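Local coordinates for protein possible prolidase (Bifidobacterium longum NCC2705, PDB 2P9B) that probably hydrolyses carbon-nitrogen bonds as a TIM-barrel member of the amidohydrolase family, its true substrate being uncertain, at residues G240-A245 and N283-Y288; Q248-V253 and G267-D272; R255-G260 and G276-N281. All blocks are in the same frame, centred on the assembly; numbering follows the deposited sequence.

Contact 1: G240-A245 and N283-Y288; sequences GVIVGA and NALRGY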
loop_
_atom_site.group_PDB
_atom_site.type_symbol
_atom_site.label_atom_id
_atom_site.label_comp_id
_atom_site.label_asym_id
_atom_site.label_seq_id
_atom_site.Cartn_x
_atom_site.Cartn_y
_atom_site.Cartn_z
ATOM N N GLY A 240 19.338 -4.023 0.100
ATOM C CA GLY A 240 18.367 -3.473 -0.828
ATOM C C GLY A 240 16.932 -3.523 -0.342
ATOM O O GLY A 240 15.998 -3.542 -1.143
ATOM N N VAL A 241 16.749 -3.532 0.973
ATOM C CA VAL A 241 15.416 -3.581 1.550
ATOM C C VAL A 241 14.929 -2.189 1.953
ATOM O O VAL A 241 15.647 -1.440 2.612
ATOM C CB VAL A 241 15.403 -4.523 2.773
ATOM C CG1 VAL A 241 14.061 -4.452 3.482
ATOM C CG2 VAL A 241 15.670 -5.949 2.313
ATOM N N ILE A 242 13.708 -1.836 1.548
ATOM C CA ILE A 242 13.166 -0.523 1.890
ATOM C C ILE A 242 12.611 -0.479 3.309
ATOM O O ILE A 242 11.998 -1.434 3.790
ATOM C CB ILE A 242 12.053 -0.075 0.913
ATOM C CG1 ILE A 242 10.930 -1.101 0.887
ATOM C CG2 ILE A 242 12.635 0.133 -0.480
ATOM C CD1 ILE A 242 9.683 -0.610 0.167
ATOM N N VAL A 243 12.829 0.653 3.966
ATOM C CA VAL A 243 12.399 0.860 5.339
ATOM C C VAL A 243 11.288 1.896 5.450
ATOM O O VAL A 243 11.349 2.954 4.831
ATOM C CB VAL A 243 13.593 1.326 6.198
ATOM C CG1 VAL A 243 13.153 1.577 7.632
ATOM C CG2 VAL A 243 14.701 0.284 6.142
ATOM N N GLY A 244 10.275 1.567 6.244
ATOM C CA GLY A 244 9.169 2.471 6.469
ATOM C C GLY A 244 9.139 2.803 7.944
ATOM O O GLY A 244 9.484 1.971 8.786
ATOM N N ALA A 245 8.755 4.031 8.267
ATOM C CA ALA A 245 8.686 4.433 9.658
ATOM C C ALA A 245 7.349 5.098 9.894
ATOM O O ALA A 245 6.928 5.961 9.131
ATOM C CB ALA A 245 9.813 5.398 9.989
ATOM N N ASN A 283 20.618 9.408 2.488
ATOM C CA ASN A 283 20.698 8.180 3.265
ATOM C C ASN A 283 19.607 7.165 2.941
ATOM O O ASN A 283 19.608 6.061 3.475
ATOM C CB ASN A 283 20.699 8.514 4.756
ATOM C CG ASN A 283 21.924 9.315 5.161
ATOM O OD1 ASN A 283 23.051 8.868 4.973
ATOM N ND2 ASN A 283 21.707 10.508 5.708
ATOM N N ALA A 284 18.679 7.540 2.065
ATOM C CA ALA A 284 17.611 6.634 1.664
ATOM C C ALA A 284 18.149 5.722 0.566
ATOM O O ALA A 284 19.077 6.088 -0.157
ATOM C CB ALA A 284 16.403 7.420 1.152
ATOM N N LEU A 285 17.563 4.538 0.440
ATOM C CA LEU A 285 18.005 3.576 -0.563
ATOM C C LEU A 285 18.120 4.153 -1.979
ATOM O O LEU A 285 19.100 3.896 -2.683
ATOM C CB LEU A 285 17.067 2.368 -0.572
ATOM C CG LEU A 285 17.465 1.206 -1.481
ATOM C CD1 LEU A 285 18.850 0.689 -1.083
ATOM C CD2 LEU A 285 16.420 0.100 -1.365
ATOM N N ARG A 286 17.134 4.941 -2.394
ATOM C CA ARG A 286 17.154 5.511 -3.734
ATOM C C ARG A 286 17.326 7.026 -3.789
ATOM O O ARG A 286 17.038 7.658 -4.803
ATOM C CB ARG A 286 15.897 5.069 -4.475
ATOM C CG ARG A 286 15.850 3.553 -4.603
ATOM C CD ARG A 286 14.452 3.000 -4.561
ATOM N NE ARG A 286 13.713 3.426 -3.374
ATOM C CZ ARG A 286 12.497 2.985 -3.074
ATOM N NH1 ARG A 286 11.908 2.105 -3.871
ATOM N NH2 ARG A 286 11.857 3.439 -2.004
ATOM N N GLY A 287 17.812 7.601 -2.695
ATOM C CA GLY A 287 18.053 9.033 -2.653
ATOM C C GLY A 287 16.857 9.924 -2.384
ATOM O O GLY A 287 16.972 11.145 -2.458
ATOM N N TYR A 288 15.709 9.331 -2.078
ATOM C CA TYR A 288 14.518 10.124 -1.795
ATOM C C TYR A 288 13.609 9.347 -0.853
ATOM O O TYR A 288 13.727 8.135 -0.734
ATOM C CB TYR A 288 13.763 10.433 -3.094
ATOM C CG TYR A 288 12.956 9.273 -3.627
ATOM C CD1 TYR A 288 11.617 9.107 -3.270
ATOM C CD2 TYR A 288 13.532 8.325 -4.471
ATOM C CE1 TYR A 288 10.875 8.027 -3.741
ATOM C CE2 TYR A 288 12.801 7.244 -4.946
ATOM C CZ TYR A 288 11.474 7.100 -4.577
ATOM O OH TYR A 288 10.748 6.022 -5.035
#

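Contact 2: Q248-V253 and G267-D272; sequences QSPEGV and GSVLDD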
loop_
_atom_site.group_PDB
_atom_site.type_symbol
_atom_site.label_atom_id
_atom_site.label_comp_id
_atom_site.label_asym_id
_atom_site.label_seq_id
_atom_site.Cartn_x
_atom_site.Cartn_y
_atom_site.Cartn_z
ATOM N N GLN A 248 3.875 10.281 13.523
ATOM C CA GLN A 248 2.750 11.210 13.498
ATOM C C GLN A 248 3.066 12.570 14.124
ATOM O O GLN A 248 2.183 13.251 14.647
ATOM C CB GLN A 248 1.515 10.587 14.175
ATOM C CG GLN A 248 1.775 9.723 15.415
ATOM C CD GLN A 248 2.264 10.512 16.623
ATOM O OE1 GLN A 248 1.589 10.581 17.657
ATOM N NE2 GLN A 248 3.444 11.097 16.504
ATOM N N SER A 249 4.333 12.964 14.048
ATOM C CA SER A 249 4.771 14.244 14.592
ATOM C C SER A 249 5.955 14.735 13.776
ATOM O O SER A 249 6.732 13.940 13.258
ATOM C CB SER A 249 5.200 14.094 16.051
ATOM O OG SER A 249 6.409 13.354 16.152
ATOM N N PRO A 250 6.109 16.058 13.652
ATOM C CA PRO A 250 7.230 16.605 12.881
ATOM C C PRO A 250 8.590 16.113 13.380
ATOM O O PRO A 250 9.492 15.865 12.585
ATOM C CB PRO A 250 7.063 18.111 13.052
ATOM C CG PRO A 250 5.584 18.267 13.173
ATOM C CD PRO A 250 5.203 17.130 14.097
ATOM N N GLU A 251 8.747 15.985 14.693
ATOM C CA GLU A 251 10.017 15.517 15.229
ATOM C C GLU A 251 10.278 14.080 14.787
ATOM O O GLU A 251 11.402 13.730 14.425
ATOM C CB GLU A 251 10.023 15.599 16.755
ATOM C CG GLU A 251 11.347 15.193 17.391
ATOM C CD GLU A 251 12.545 15.943 16.813
ATOM O OE1 GLU A 251 12.384 17.109 16.397
ATOM O OE2 GLU A 251 13.655 15.372 16.797
ATOM N N GLY A 252 9.235 13.254 14.816
ATOM C CA GLY A 252 9.375 11.868 14.409
ATOM C C GLY A 252 9.699 11.763 12.935
ATOM O O GLY A 252 10.545 10.968 12.515
ATOM N N VAL A 253 9.020 12.574 12.136
ATOM C CA VAL A 253 9.255 12.571 10.702
ATOM C C VAL A 253 10.678 13.036 10.423
ATOM O O VAL A 253 11.396 12.420 9.637
ATOM C CB VAL A 253 8.244 13.487 9.986
ATOM C CG1 VAL A 253 8.607 13.632 8.516
ATOM C CG2 VAL A 253 6.842 12.898 10.133
ATOM N N GLY A 267 2.544 10.499 8.938
ATOM C CA GLY A 267 3.144 11.806 8.737
ATOM C C GLY A 267 2.603 12.907 9.625
ATOM O O GLY A 267 1.825 12.661 10.543
ATOM N N SER A 268 3.014 14.133 9.331
ATOM C CA SER A 268 2.602 15.289 10.116
ATOM C C SER A 268 2.647 16.525 9.241
ATOM O O SER A 268 2.946 16.440 8.054
ATOM C CB SER A 268 3.575 15.486 11.273
ATOM O OG SER A 268 4.864 15.817 10.775
ATOM N N VAL A 269 2.359 17.677 9.835
ATOM C CA VAL A 269 2.422 18.919 9.087
ATOM C C VAL A 269 3.899 19.105 8.729
ATOM O O VAL A 269 4.785 18.713 9.494
ATOM C CB VAL A 269 1.906 20.106 9.933
ATOM C CG1 VAL A 269 2.728 20.240 11.201
ATOM C CG2 VAL A 269 1.954 21.388 9.110
ATOM N N LEU A 270 4.162 19.687 7.563
ATOM C CA LEU A 270 5.530 19.872 7.105
ATOM C C LEU A 270 5.963 21.329 7.009
ATOM O O LEU A 270 5.154 22.244 7.142
ATOM C CB LEU A 270 5.700 19.227 5.730
ATOM C CG LEU A 270 5.303 17.753 5.603
ATOM C CD1 LEU A 270 5.285 17.351 4.136
ATOM C CD2 LEU A 270 6.271 16.897 6.400
ATOM N N ASP A 271 7.262 21.513 6.798
ATOM C CA ASP A 271 7.864 22.827 6.611
ATOM C C ASP A 271 8.863 22.620 5.476
ATOM O O ASP A 271 9.040 21.496 5.009
ATOM C CB ASP A 271 8.567 23.325 7.886
ATOM C CG ASP A 271 9.580 22.337 8.431
ATOM O OD1 ASP A 271 10.394 21.809 7.652
ATOM O OD2 ASP A 271 9.567 22.101 9.656
ATOM N N ASP A 272 9.513 23.686 5.025
ATOM C CA ASP A 272 10.459 23.584 3.918
ATOM C C ASP A 272 11.652 22.661 4.162
ATOM O O ASP A 272 12.160 22.034 3.231
ATOM C CB ASP A 272 10.943 24.983 3.529
ATOM C CG ASP A 272 9.822 25.844 2.975
ATOM O OD1 ASP A 272 8.693 25.327 2.843
ATOM O OD2 ASP A 272 10.070 27.029 2.666
#

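Contact 3: R255-G260 and G276-N281; sequences RSLLAG and GMFRHN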
loop_
_atom_site.group_PDB
_atom_site.type_symbol
_atom_site.label_atom_id
_atom_site.label_comp_id
_atom_site.label_asym_id
_atom_site.label_seq_id
_atom_site.Cartn_x
_atom_site.Cartn_y
_atom_site.Cartn_z
ATOM N N ARG A 255 13.408 12.964 12.362
ATOM C CA ARG A 255 14.394 11.960 12.746
ATOM C C ARG A 255 14.424 10.797 11.769
ATOM O O ARG A 255 15.497 10.292 11.429
ATOM C CB ARG A 255 14.106 11.425 14.148
ATOM C CG ARG A 255 14.255 12.451 15.253
ATOM C CD ARG A 255 14.102 11.797 16.613
ATOM N NE ARG A 255 14.146 12.776 17.696
ATOM C CZ ARG A 255 14.157 12.457 18.987
ATOM N NH1 ARG A 255 14.128 11.181 19.358
ATOM N NH2 ARG A 255 14.200 13.411 19.909
ATOM N N SER A 256 13.247 10.368 11.325
ATOM C CA SER A 256 13.155 9.251 10.389
ATOM C C SER A 256 13.847 9.595 9.076
ATOM O O SER A 256 14.610 8.795 8.540
ATOM C CB SER A 256 11.690 8.907 10.114
ATOM O OG SER A 256 11.043 8.448 11.291
ATOM N N LEU A 257 13.569 10.791 8.562
ATOM C CA LEU A 257 14.162 11.238 7.312
ATOM C C LEU A 257 15.675 11.369 7.441
ATOM O O LEU A 257 16.414 10.982 6.538
ATOM C CB LEU A 257 13.541 12.574 6.884
ATOM C CG LEU A 257 12.076 12.498 6.429
ATOM C CD1 LEU A 257 11.541 13.889 6.127
ATOM C CD2 LEU A 257 11.980 11.610 5.196
ATOM N N LEU A 258 16.135 11.904 8.568
ATOM C CA LEU A 258 17.566 12.065 8.794
ATOM C C LEU A 258 18.254 10.699 8.799
ATOM O O LEU A 258 19.344 10.543 8.257
ATOM C CB LEU A 258 17.825 12.784 10.127
ATOM C CG LEU A 258 17.582 14.296 10.173
ATOM C CD1 LEU A 258 17.568 14.781 11.614
ATOM C CD2 LEU A 258 18.667 15.011 9.381
ATOM N N ALA A 259 17.598 9.709 9.396
ATOM C CA ALA A 259 18.149 8.358 9.469
ATOM C C ALA A 259 18.217 7.677 8.106
ATOM O O ALA A 259 19.008 6.753 7.907
ATOM C CB ALA A 259 17.324 7.510 10.433
ATOM N N GLY A 260 17.380 8.117 7.170
ATOM C CA GLY A 260 17.392 7.523 5.844
ATOM C C GLY A 260 16.209 6.615 5.538
ATOM O O GLY A 260 16.282 5.781 4.637
ATOM N N GLY A 276 12.359 19.307 1.813
ATOM C CA GLY A 276 13.635 19.110 1.158
ATOM C C GLY A 276 14.230 17.750 1.481
ATOM O O GLY A 276 14.878 17.142 0.626
HETATM N N MSE A 277 14.005 17.278 2.709
HETATM C CA MSE A 277 14.522 15.980 3.154
HETATM C C MSE A 277 13.815 14.816 2.443
HETATM O O MSE A 277 14.399 13.746 2.267
HETATM C CB MSE A 277 14.391 15.848 4.677
HETATM C CG MSE A 277 15.092 16.963 5.456
HETATM SE SE MSE A 277 15.135 16.665 7.391
HETATM C CE MSE A 277 16.357 15.154 7.326
ATOM N N PHE A 278 12.569 15.032 2.026
ATOM C CA PHE A 278 11.813 14.016 1.285
ATOM C C PHE A 278 12.378 13.964 -0.141
ATOM O O PHE A 278 12.722 12.900 -0.657
ATOM C CB PHE A 278 10.325 14.393 1.202
ATOM C CG PHE A 278 9.484 13.856 2.330
ATOM C CD1 PHE A 278 9.105 12.516 2.355
ATOM C CD2 PHE A 278 9.049 14.691 3.354
ATOM C CE1 PHE A 278 8.300 12.016 3.383
ATOM C CE2 PHE A 278 8.244 14.205 4.387
ATOM C CZ PHE A 278 7.869 12.862 4.399
ATOM N N ARG A 279 12.481 15.136 -0.761
ATOM C CA ARG A 279 12.979 15.262 -2.134
ATOM C C ARG A 279 14.354 14.672 -2.377
ATOM O O ARG A 279 14.569 13.963 -3.360
ATOM C CB ARG A 279 13.010 16.731 -2.562
ATOM C CG ARG A 279 11.693 17.267 -3.062
ATOM C CD ARG A 279 11.828 18.726 -3.450
ATOM N NE ARG A 279 10.539 19.319 -3.785
ATOM C CZ ARG A 279 10.209 20.574 -3.509
ATOM N NH1 ARG A 279 11.077 21.369 -2.891
ATOM N NH2 ARG A 279 9.016 21.038 -3.847
ATOM N N HIS A 280 15.290 14.990 -1.492
ATOM C CA HIS A 280 16.655 14.499 -1.608
ATOM C C HIS A 280 17.124 13.986 -0.259
ATOM O O HIS A 280 17.424 14.764 0.644
ATOM C CB HIS A 280 17.584 15.618 -2.091
ATOM C CG HIS A 280 17.206 16.178 -3.428
ATOM N ND1 HIS A 280 17.234 15.429 -4.584
ATOM C CD2 HIS A 280 16.781 17.412 -3.790
ATOM C CE1 HIS A 280 16.840 16.176 -5.601
ATOM N NE2 HIS A 280 16.559 17.384 -5.146
ATOM N N ASN A 281 17.173 12.666 -0.131
ATOM C CA ASN A 281 17.600 12.023 1.101
ATOM C C ASN A 281 18.799 11.150 0.754
ATOM O O ASN A 281 18.642 10.026 0.285
ATOM C CB ASN A 281 16.470 11.157 1.652
ATOM C CG ASN A 281 16.734 10.693 3.061
ATOM O OD1 ASN A 281 17.885 10.556 3.477
ATOM N ND2 ASN A 281 15.670 10.437 3.804
HETATM O O HOH W 1 19.301 11.573 5.513
#

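Contact 1: G240-A245 and N283-Y288
In the amidohydrolase barrel, Leu285 and Arg286 sit in a type I beta turn, Ala284 to Gly287, that comes before strand 290-292 and leans on Gly240 and Ile242, where the chain passes from helix 226-238 into strand 243-247. The helix ends in a Schellman motif with Gly240, at positive phi, as its C-prime residue, and Leu285 packs against the Gly240 carbonyl just there. Leu285 CG lies anti to the backbone N (chi1 -175°), and the CD2 branch does most of the touching: it is 3.7 Å from Gly240 O and 3.9 Å from Ile242 CG2. Ile242 supplies the methyl that both side chains of the turn share. Its CG1 sits between the backbone N and the carbonyl carbon (chi1 57°), while the CG2 methyl stands anti to the carbonyl carbon and meets both Leu285 and Arg286. That methyl rests against one face of the Arg286 guanidinium, nearer the rim than the centre, with Ile242 CG2 3.7 Å from Arg286 NH2. Over the opposite face lies Tyr288 OH, so the flat group is sandwiched between a methyl and a phenolic oxygen. No hydrogen bond joins the two segments directly; Arg286 instead gives its NH1 to the carbonyl of Ile385. The turn itself is closed by a bond of 3.2 Å from Gly287 N to Ala284 O. Polar linkage across the contact is indirect, through Asp262, which accepts from Val243 N with one carboxylate oxygen and from Leu285 N with the other. Strand 243-247 runs between strand 202-205 and strand 263-264, so the turn packs at the N-terminal end of the parallel strands, beside the C-terminal end of helix 226-238, where Leu285 touches His237.

Contact 2: Q248-V253 and G267-D272
Ser268, Pro250 and Val253 carry this contact between two beta-alpha connections of the barrel: the start of helix 250-259, with the residues that lead into it from strand 243-247, and the loop that leaves strand 263-264. Ser268 has the most surface buried. Its OG lies between the backbone N and the carbonyl carbon (chi1 65°) and fits against the start of the helix, 3.1 Å from Pro250 N. That nitrogen has no hydrogen to share, so the approach is plain packing, and the hydroxyl instead donates to Val269 O at 3.2 Å from above the carbonyl plane. Pro250 CG is 3.5 Å from Ser268 OG and 4.0 Å from Val269 CG1. From the same first turn, three residues on, Val253 turns its CG2 branch to the same hydroxyl at 3.6 Å and also touches Gly267 CA. The helix start is fixed from its own side by Ser249, the N-cap residue, whose OG accepts from Gly252 N at 152°. Where the two backbones come nearest, CA to CA, Gln248 CA points its hydrogen at Gly267 O, a CA-H...O contact of 3.4 Å with an angle at the hydrogen of 157°.

Contact 3: R255-G260 and G276-N281
Leu257 lays its CD1 methyl over one face of the Phe278 ring, 4.0 Å from the ring centroid and 23° off the normal, a CH-pi contact displaced toward the CE2 rim. The two side chains cross at about a right angle. The same methyl also meets Met277, modelled as selenomethionine, 3.8 Å from its CB. The Met277 CE methyl turns toward Leu258, but the model places it implausibly close, and nothing firm follows. One direct hydrogen bond crosses the segments: Asn281 ND2 donates to Leu257 O at 2.9 Å, on a lone pair in the carbonyl plane, but the bond is bent to 135° at the hydrogen and the oxygen lies 29° out of the Asn281 amide plane; ND2 also bonds Ser289 OG. This carbonyl belongs to the last turn of helix 250-259, which the Schellman motif at Gly260 ends. A water can donate to Asn281 OD1 at 2.7 Å and to Leu258 O, though acceptors in reach outnumber its protons; Asn281 OD1 also takes the backbone N of Asn283. With Ile264 of the intervening strand touching both Leu257 and Phe278, this is the packing of successive helices against the strands of an alpha/beta barrel.

In the fold
Contacts 2 and 3 both join helix 250-259 to the elements that follow strand 263-264, whereas contact 1 joins the approach to strand 243-247 to the turn before strand 290-292. Contact 1 is partly buried at the N-terminal ends of the strands and rests on a leucine against a helix end and a methyl against a guanidinium; contact 2 is buried, lies at the beginning of the helix, and relies on a serine fitted against a proline. Contact 3, also buried and the largest of the three, is the one with a direct hydrogen bond across its segments. Contacts 2 and 3 meet through Phe278, whose CE2 packs on Leu270 and Val253, while Gly287 O of contact 1 probably accepts from Asn281 N of contact 3.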